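Local coordinates for xylose isomerase-like TIM barrel domain-containing protein (Parabacteroides distasonis, PDB 4KW2) that is of unknown function but folds as a xylose isomerase-like TIM barrel and may act as a sugar isomerase or related enzyme, at residues A[53-58]-A[110-115]; A[104-109]-A[127-132]. All coordinates share one frame; numbering follows the deposited sequence.

Interaction 1. Residues A[53-58]-A[110-115]; sequences AFFFQE and FAFAHK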
loop_
_atom_site.group_PDB
_atom_site.type_symbol
_atom_site.label_atom_id
_atom_site.label_comp_id
_atom_site.label_asym_id
_atom_site.label_seq_id
_atom_site.Cartn_x
_atom_site.Cartn_y
_atom_site.Cartn_z
ATOM N N ALA A 53 -5.275 20.765 -4.738
ATOM C CA ALA A 53 -3.828 20.809 -4.892
ATOM C C ALA A 53 -3.074 20.647 -3.570
ATOM O O ALA A 53 -3.424 21.254 -2.554
ATOM C CB ALA A 53 -3.412 22.087 -5.593
ATOM N N PHE A 54 -2.036 19.816 -3.610
ATOM C CA PHE A 54 -1.131 19.622 -2.492
ATOM C C PHE A 54 0.068 20.557 -2.652
ATOM O O PHE A 54 0.516 20.835 -3.776
ATOM C CB PHE A 54 -0.661 18.160 -2.419
ATOM C CG PHE A 54 0.390 17.811 -3.439
ATOM C CD1 PHE A 54 0.033 17.460 -4.739
ATOM C CD2 PHE A 54 1.730 17.862 -3.113
ATOM C CE1 PHE A 54 1.001 17.167 -5.685
ATOM C CE2 PHE A 54 2.703 17.565 -4.056
ATOM C CZ PHE A 54 2.336 17.216 -5.342
ATOM N N PHE A 55 0.602 21.011 -1.523
ATOM C CA PHE A 55 1.710 21.961 -1.499
ATOM C C PHE A 55 3.060 21.298 -1.767
ATOM O O PHE A 55 3.237 20.086 -1.583
ATOM C CB PHE A 55 1.770 22.660 -0.138
ATOM C CG PHE A 55 0.809 23.810 0.024
ATOM C CD1 PHE A 55 -0.261 24.003 -0.840
ATOM C CD2 PHE A 55 0.967 24.691 1.086
ATOM C CE1 PHE A 55 -1.132 25.066 -0.666
ATOM C CE2 PHE A 55 0.102 25.751 1.265
ATOM C CZ PHE A 55 -0.955 25.934 0.392
ATOM N N PHE A 56 3.996 22.144 -2.194
ATOM C CA PHE A 56 5.399 21.812 -2.479
ATOM C C PHE A 56 5.634 21.135 -3.824
ATOM O O PHE A 56 6.751 20.716 -4.118
ATOM C CB PHE A 56 6.055 21.058 -1.314
ATOM C CG PHE A 56 5.967 21.803 -0.007
ATOM C CD1 PHE A 56 6.687 22.974 0.181
ATOM C CD2 PHE A 56 5.142 21.356 1.022
ATOM C CE1 PHE A 56 6.598 23.680 1.372
ATOM C CE2 PHE A 56 5.056 22.054 2.216
ATOM C CZ PHE A 56 5.782 23.218 2.391
ATOM N N GLN A 57 4.602 21.079 -4.661
ATOM C CA GLN A 57 4.787 20.690 -6.054
ATOM C C GLN A 57 5.425 21.847 -6.817
ATOM O O GLN A 57 4.982 22.995 -6.698
ATOM C CB GLN A 57 3.452 20.330 -6.709
ATOM C CG GLN A 57 3.616 19.620 -8.046
ATOM C CD GLN A 57 2.299 19.170 -8.651
ATOM O OE1 GLN A 57 1.258 19.781 -8.428
ATOM N NE2 GLN A 57 2.341 18.092 -9.418
ATOM N N GLU A 58 6.451 21.538 -7.605
ATOM C CA GLU A 58 7.032 22.502 -8.528
ATOM C C GLU A 58 5.924 23.039 -9.435
ATOM O O GLU A 58 5.113 22.278 -9.962
ATOM C CB GLU A 58 8.131 21.834 -9.360
ATOM C CG GLU A 58 8.718 22.680 -10.490
ATOM C CD GLU A 58 9.822 23.622 -10.035
ATOM O OE1 GLU A 58 9.987 23.823 -8.806
ATOM O OE2 GLU A 58 10.522 24.171 -10.918
ATOM N N PHE A 110 -5.012 29.602 5.144
ATOM C CA PHE A 110 -6.354 30.111 4.843
ATOM C C PHE A 110 -6.320 31.410 4.039
ATOM O O PHE A 110 -7.149 31.613 3.156
ATOM C CB PHE A 110 -7.158 30.336 6.128
ATOM C CG PHE A 110 -7.894 29.117 6.604
ATOM C CD1 PHE A 110 -7.227 28.104 7.280
ATOM C CD2 PHE A 110 -9.254 28.984 6.381
ATOM C CE1 PHE A 110 -7.900 26.980 7.720
ATOM C CE2 PHE A 110 -9.938 27.861 6.819
ATOM C CZ PHE A 110 -9.259 26.858 7.489
ATOM N N ALA A 111 -5.379 32.296 4.359
ATOM C CA ALA A 111 -5.206 33.538 3.598
ATOM C C ALA A 111 -4.849 33.229 2.148
ATOM O O ALA A 111 -5.388 33.837 1.227
ATOM C CB ALA A 111 -4.127 34.410 4.226
ATOM N N PHE A 112 -3.941 32.278 1.957
ATOM C CA PHE A 112 -3.516 31.863 0.623
ATOM C C PHE A 112 -4.661 31.231 -0.170
ATOM O O PHE A 112 -4.900 31.596 -1.315
ATOM C CB PHE A 112 -2.350 30.880 0.718
ATOM C CG PHE A 112 -1.915 30.338 -0.609
ATOM C CD1 PHE A 112 -1.223 31.140 -1.502
ATOM C CD2 PHE A 112 -2.201 29.027 -0.970
ATOM C CE1 PHE A 112 -0.816 30.644 -2.730
ATOM C CE2 PHE A 112 -1.803 28.528 -2.198
ATOM C CZ PHE A 112 -1.104 29.338 -3.078
ATOM N N ALA A 113 -5.358 30.280 0.444
ATOM C CA ALA A 113 -6.526 29.660 -0.177
ATOM C C ALA A 113 -7.510 30.715 -0.676
ATOM O O ALA A 113 -7.996 30.638 -1.804
ATOM C CB ALA A 113 -7.213 28.721 0.801
ATOM N N HIS A 114 -7.797 31.696 0.170
ATOM C CA HIS A 114 -8.703 32.786 -0.179
ATOM C C HIS A 114 -8.151 33.623 -1.329
ATOM O O HIS A 114 -8.876 33.980 -2.252
ATOM C CB HIS A 114 -8.935 33.679 1.038
ATOM C CG HIS A 114 -9.784 34.878 0.754
ATOM N ND1 HIS A 114 -11.161 34.829 0.746
ATOM C CD2 HIS A 114 -9.451 36.158 0.466
ATOM C CE1 HIS A 114 -11.640 36.027 0.465
ATOM N NE2 HIS A 114 -10.624 36.851 0.289
ATOM N N LYS A 115 -6.861 33.927 -1.269
ATOM C CA LYS A 115 -6.213 34.744 -2.287
ATOM C C LYS A 115 -6.252 34.072 -3.666
ATOM O O LYS A 115 -6.441 34.740 -4.677
ATOM C CB LYS A 115 -4.767 35.048 -1.867
ATOM C CG LYS A 115 -4.077 36.114 -2.705
ATOM C CD LYS A 115 -3.010 36.873 -1.921
ATOM C CE LYS A 115 -1.894 35.968 -1.405
ATOM N NZ LYS A 115 -2.027 35.577 0.031
#
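A single buried contact between two phenylalanine rings, Phe55 and Phe112, joins the loop that follows strand 50-53 to helix 103-116. It involves one residue from each side and no hydrogen bond, and the two segments bury 76 Å² between them. The CZ and CE1 atoms of Phe55 do the touching: its CZ lies 3.6 Å from CD2 of Phe112, and its CE1 lies 3.8 Å from CE2 of Phe112. The ring planes stand 85° apart with centroids 5.6 Å from each other. On the helix, CG of Phe112 sits anti to the backbone N (chi1 176°), a torsion that carries the ring out from the helix toward the loop. In Phe55 the CB bond does not aim at the helix; turning CG beside the backbone N (chi1 -81°) is what brings CZ and CE1 up to it.

In the closed eight-stranded parallel barrel, strand 50-53 is the second strand and its neighbour 91-98 the third; helix 103-116 follows that third strand. The contact therefore fastens a loop at the C-terminal end of one strand to the helix after the next. Phe95, on strand 91-98, touches both rings and links the pair to the barrel wall. Tyr71 and Cys78 also touch Phe112, while Trp216 of the second subunit stacks on Phe55, which brings this aromatic group into the subunit interface.

Interaction 2. Residues A[104-109]-A[127-132]; sequences EEWDKF and LNQLDY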
loop_
_atom_site.group_PDB
_atom_site.type_symbol
_atom_site.label_atom_id
_atom_site.label_comp_id
_atom_site.label_asym_id
_atom_site.label_seq_id
_atom_site.Cartn_x
_atom_site.Cartn_y
_atom_site.Cartn_z
ATOM N N GLU A 104 0.067 30.303 13.187
ATOM C CA GLU A 104 0.635 31.105 12.107
ATOM C C GLU A 104 0.481 30.386 10.764
ATOM O O GLU A 104 0.042 30.984 9.786
ATOM C CB GLU A 104 2.114 31.390 12.372
ATOM C CG GLU A 104 2.773 32.286 11.332
ATOM C CD GLU A 104 4.265 32.481 11.561
ATOM O OE1 GLU A 104 4.880 31.689 12.311
ATOM O OE2 GLU A 104 4.828 33.430 10.979
ATOM N N GLU A 105 0.836 29.104 10.734
ATOM C CA GLU A 105 0.704 28.296 9.521
ATOM C C GLU A 105 -0.746 28.217 9.038
ATOM O O GLU A 105 -1.022 28.411 7.855
ATOM C CB GLU A 105 1.259 26.888 9.751
ATOM C CG GLU A 105 2.777 26.848 9.910
ATOM C CD GLU A 105 3.289 25.567 10.545
ATOM O OE1 GLU A 105 2.483 24.814 11.135
ATOM O OE2 GLU A 105 4.512 25.315 10.460
ATOM N N TRP A 106 -1.667 27.940 9.954
ATOM C CA TRP A 106 -3.079 27.868 9.592
ATOM C C TRP A 106 -3.519 29.187 8.991
ATOM O O TRP A 106 -4.118 29.211 7.919
ATOM C CB TRP A 106 -3.953 27.515 10.798
ATOM C CG TRP A 106 -3.865 26.078 11.192
ATOM C CD1 TRP A 106 -3.414 25.580 12.376
ATOM C CD2 TRP A 106 -4.234 24.945 10.397
ATOM N NE1 TRP A 106 -3.480 24.209 12.373
ATOM C CE2 TRP A 106 -3.980 23.793 11.169
ATOM C CE3 TRP A 106 -4.753 24.791 9.110
ATOM C CZ2 TRP A 106 -4.232 22.507 10.698
ATOM C CZ3 TRP A 106 -5.002 23.511 8.642
ATOM C CH2 TRP A 106 -4.742 22.388 9.436
ATOM N N ASP A 107 -3.191 30.281 9.674
ATOM C CA ASP A 107 -3.565 31.618 9.220
ATOM C C ASP A 107 -3.074 31.881 7.799
ATOM O O ASP A 107 -3.848 32.297 6.937
ATOM C CB ASP A 107 -3.009 32.680 10.172
ATOM C CG ASP A 107 -3.533 34.065 9.865
ATOM O OD1 ASP A 107 -4.765 34.268 9.928
ATOM O OD2 ASP A 107 -2.710 34.954 9.561
ATOM N N LYS A 108 -1.792 31.620 7.559
ATOM C CA LYS A 108 -1.195 31.822 6.235
ATOM C C LYS A 108 -1.831 30.931 5.159
ATOM O O LYS A 108 -2.017 31.360 4.022
ATOM C CB LYS A 108 0.311 31.567 6.283
ATOM C CG LYS A 108 1.112 32.614 7.040
ATOM C CD LYS A 108 2.547 32.133 7.238
ATOM C CE LYS A 108 3.368 33.074 8.104
ATOM N NZ LYS A 108 4.009 34.160 7.320
ATOM N N PHE A 109 -2.158 29.697 5.533
ATOM C CA PHE A 109 -2.786 28.731 4.630
ATOM C C PHE A 109 -4.188 29.178 4.186
ATOM O O PHE A 109 -4.505 29.148 2.990
ATOM C CB PHE A 109 -2.833 27.364 5.315
ATOM C CG PHE A 109 -3.602 26.313 4.561
ATOM C CD1 PHE A 109 -3.098 25.762 3.394
ATOM C CD2 PHE A 109 -4.811 25.836 5.053
ATOM C CE1 PHE A 109 -3.803 24.779 2.715
ATOM C CE2 PHE A 109 -5.512 24.852 4.384
ATOM C CZ PHE A 109 -5.009 24.322 3.213
ATOM N N LEU A 127 -8.030 18.073 17.740
ATOM C CA LEU A 127 -9.305 18.582 18.246
ATOM C C LEU A 127 -9.171 19.972 18.877
ATOM O O LEU A 127 -10.061 20.802 18.732
ATOM C CB LEU A 127 -9.915 17.602 19.250
ATOM C CG LEU A 127 -10.183 16.174 18.749
ATOM C CD1 LEU A 127 -10.795 15.334 19.861
ATOM C CD2 LEU A 127 -11.073 16.156 17.511
ATOM N N ASN A 128 -8.054 20.235 19.552
ATOM C CA ASN A 128 -7.817 21.557 20.154
ATOM C C ASN A 128 -7.661 22.698 19.134
ATOM O O ASN A 128 -7.834 23.869 19.477
ATOM C CB ASN A 128 -6.604 21.517 21.094
ATOM C CG ASN A 128 -5.292 21.270 20.364
ATOM O OD1 ASN A 128 -4.814 22.118 19.608
ATOM N ND2 ASN A 128 -4.693 20.111 20.603
ATOM N N GLN A 129 -7.331 22.354 17.890
ATOM C CA GLN A 129 -7.157 23.343 16.823
ATOM C C GLN A 129 -8.470 23.749 16.142
ATOM O O GLN A 129 -8.505 24.736 15.408
ATOM C CB GLN A 129 -6.184 22.808 15.759
ATOM C CG GLN A 129 -4.731 22.759 16.211
ATOM C CD GLN A 129 -3.822 22.049 15.222
ATOM O OE1 GLN A 129 -4.221 21.073 14.585
ATOM N NE2 GLN A 129 -2.586 22.529 15.100
ATOM N N LEU A 130 -9.540 22.994 16.375
ATOM C CA LEU A 130 -10.804 23.216 15.662
ATOM C C LEU A 130 -11.402 24.607 15.893
ATOM O O LEU A 130 -11.878 25.244 14.947
ATOM C CB LEU A 130 -11.829 22.138 16.032
ATOM C CG LEU A 130 -11.484 20.718 15.566
ATOM C CD1 LEU A 130 -12.582 19.745 15.969
ATOM C CD2 LEU A 130 -11.260 20.675 14.061
ATOM N N ASP A 131 -11.380 25.068 17.143
ATOM C CA ASP A 131 -11.863 26.407 17.477
ATOM C C ASP A 131 -11.170 27.474 16.636
ATOM O O ASP A 131 -11.834 28.300 16.004
ATOM C CB ASP A 131 -11.668 26.709 18.968
ATOM C CG ASP A 131 -12.799 26.166 19.833
ATOM O OD1 ASP A 131 -13.500 25.225 19.410
ATOM O OD2 ASP A 131 -12.990 26.688 20.946
ATOM N N TYR A 132 -9.838 27.442 16.621
ATOM C CA TYR A 132 -9.061 28.416 15.863
ATOM C C TYR A 132 -9.326 28.295 14.364
ATOM O O TYR A 132 -9.481 29.301 13.664
ATOM C CB TYR A 132 -7.567 28.251 16.142
ATOM C CG TYR A 132 -6.734 29.359 15.538
ATOM C CD1 TYR A 132 -6.793 30.658 16.048
ATOM C CD2 TYR A 132 -5.897 29.118 14.454
ATOM C CE1 TYR A 132 -6.039 31.681 15.494
ATOM C CE2 TYR A 132 -5.138 30.134 13.898
ATOM C CZ TYR A 132 -5.213 31.411 14.420
ATOM O OH TYR A 132 -4.459 32.417 13.865
#
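Trp106 and Gln129 meet at the nitrogen edge of the indole, where NE1 of Trp106 lies 3.3 Å from NE2 of Gln129. Both nitrogens are donors, so this approach is not a hydrogen bond. The amide nitrogen lies in the indole plane, and with the planes 87° apart the indole edge meets the flat face of the amide. CD of Gln129 also comes within 3.6 Å of Trp106 NE1.

Alongside, Tyr132 presents the edge of its ring, CE2 standing 4.2 Å from CB of Trp106. With CG anti to the backbone N (chi1 -172°), its phenol extends across to helix 103-116, and OH ends 4.0 Å from CB of Asp107. Together the segments bury 199 Å², near the beginnings of two successive outer helices of the TIM barrel, 103-116 and 130-140.

The amide is positioned from outside the pair: Gln129 OE1 accepts a hydrogen bond from Glu126 N, and Gln129 NE2 donates one to Tyr100 O. Tyr100 also meets the Trp106 ring edge-to-face, so one loop residue holds both partners. Val123 and Ile133 pack on the indole too. An alanine in place of Gln129 would probably leave Glu126 N and Tyr100 O without these bonds and open a gap beside the indole nitrogen.

Chemically, the indole N-H is directed at the amide's face, where it meets no acceptor lone pair; van der Waals packing therefore joins Trp106 to Gln129, while the amide's orientation is fixed by its backbone partners in the loops.

In the fold
From the N terminus, the chain leaves strand 50-53 into the loop of segment 53-58, passes helix 75-86 and strand 91-98, and enters helix 103-116. Interaction 1 closes this excursion, with 51 residues between its segments. Interaction 2 starts earlier on the same helix, at 104-109, and closes a shorter loop of 17 residues through strand 120-123 to the lead-in of helix 130-140. The segments alternate along the chain, so the two closures cross. Their centres are 15 Å apart, but Phe55 CZ packs 3.7 Å from Phe109 CD1. Helix 103-116 is thus tied to an earlier strand-end loop and to the following helix, and both contacts adjoin the second subunit.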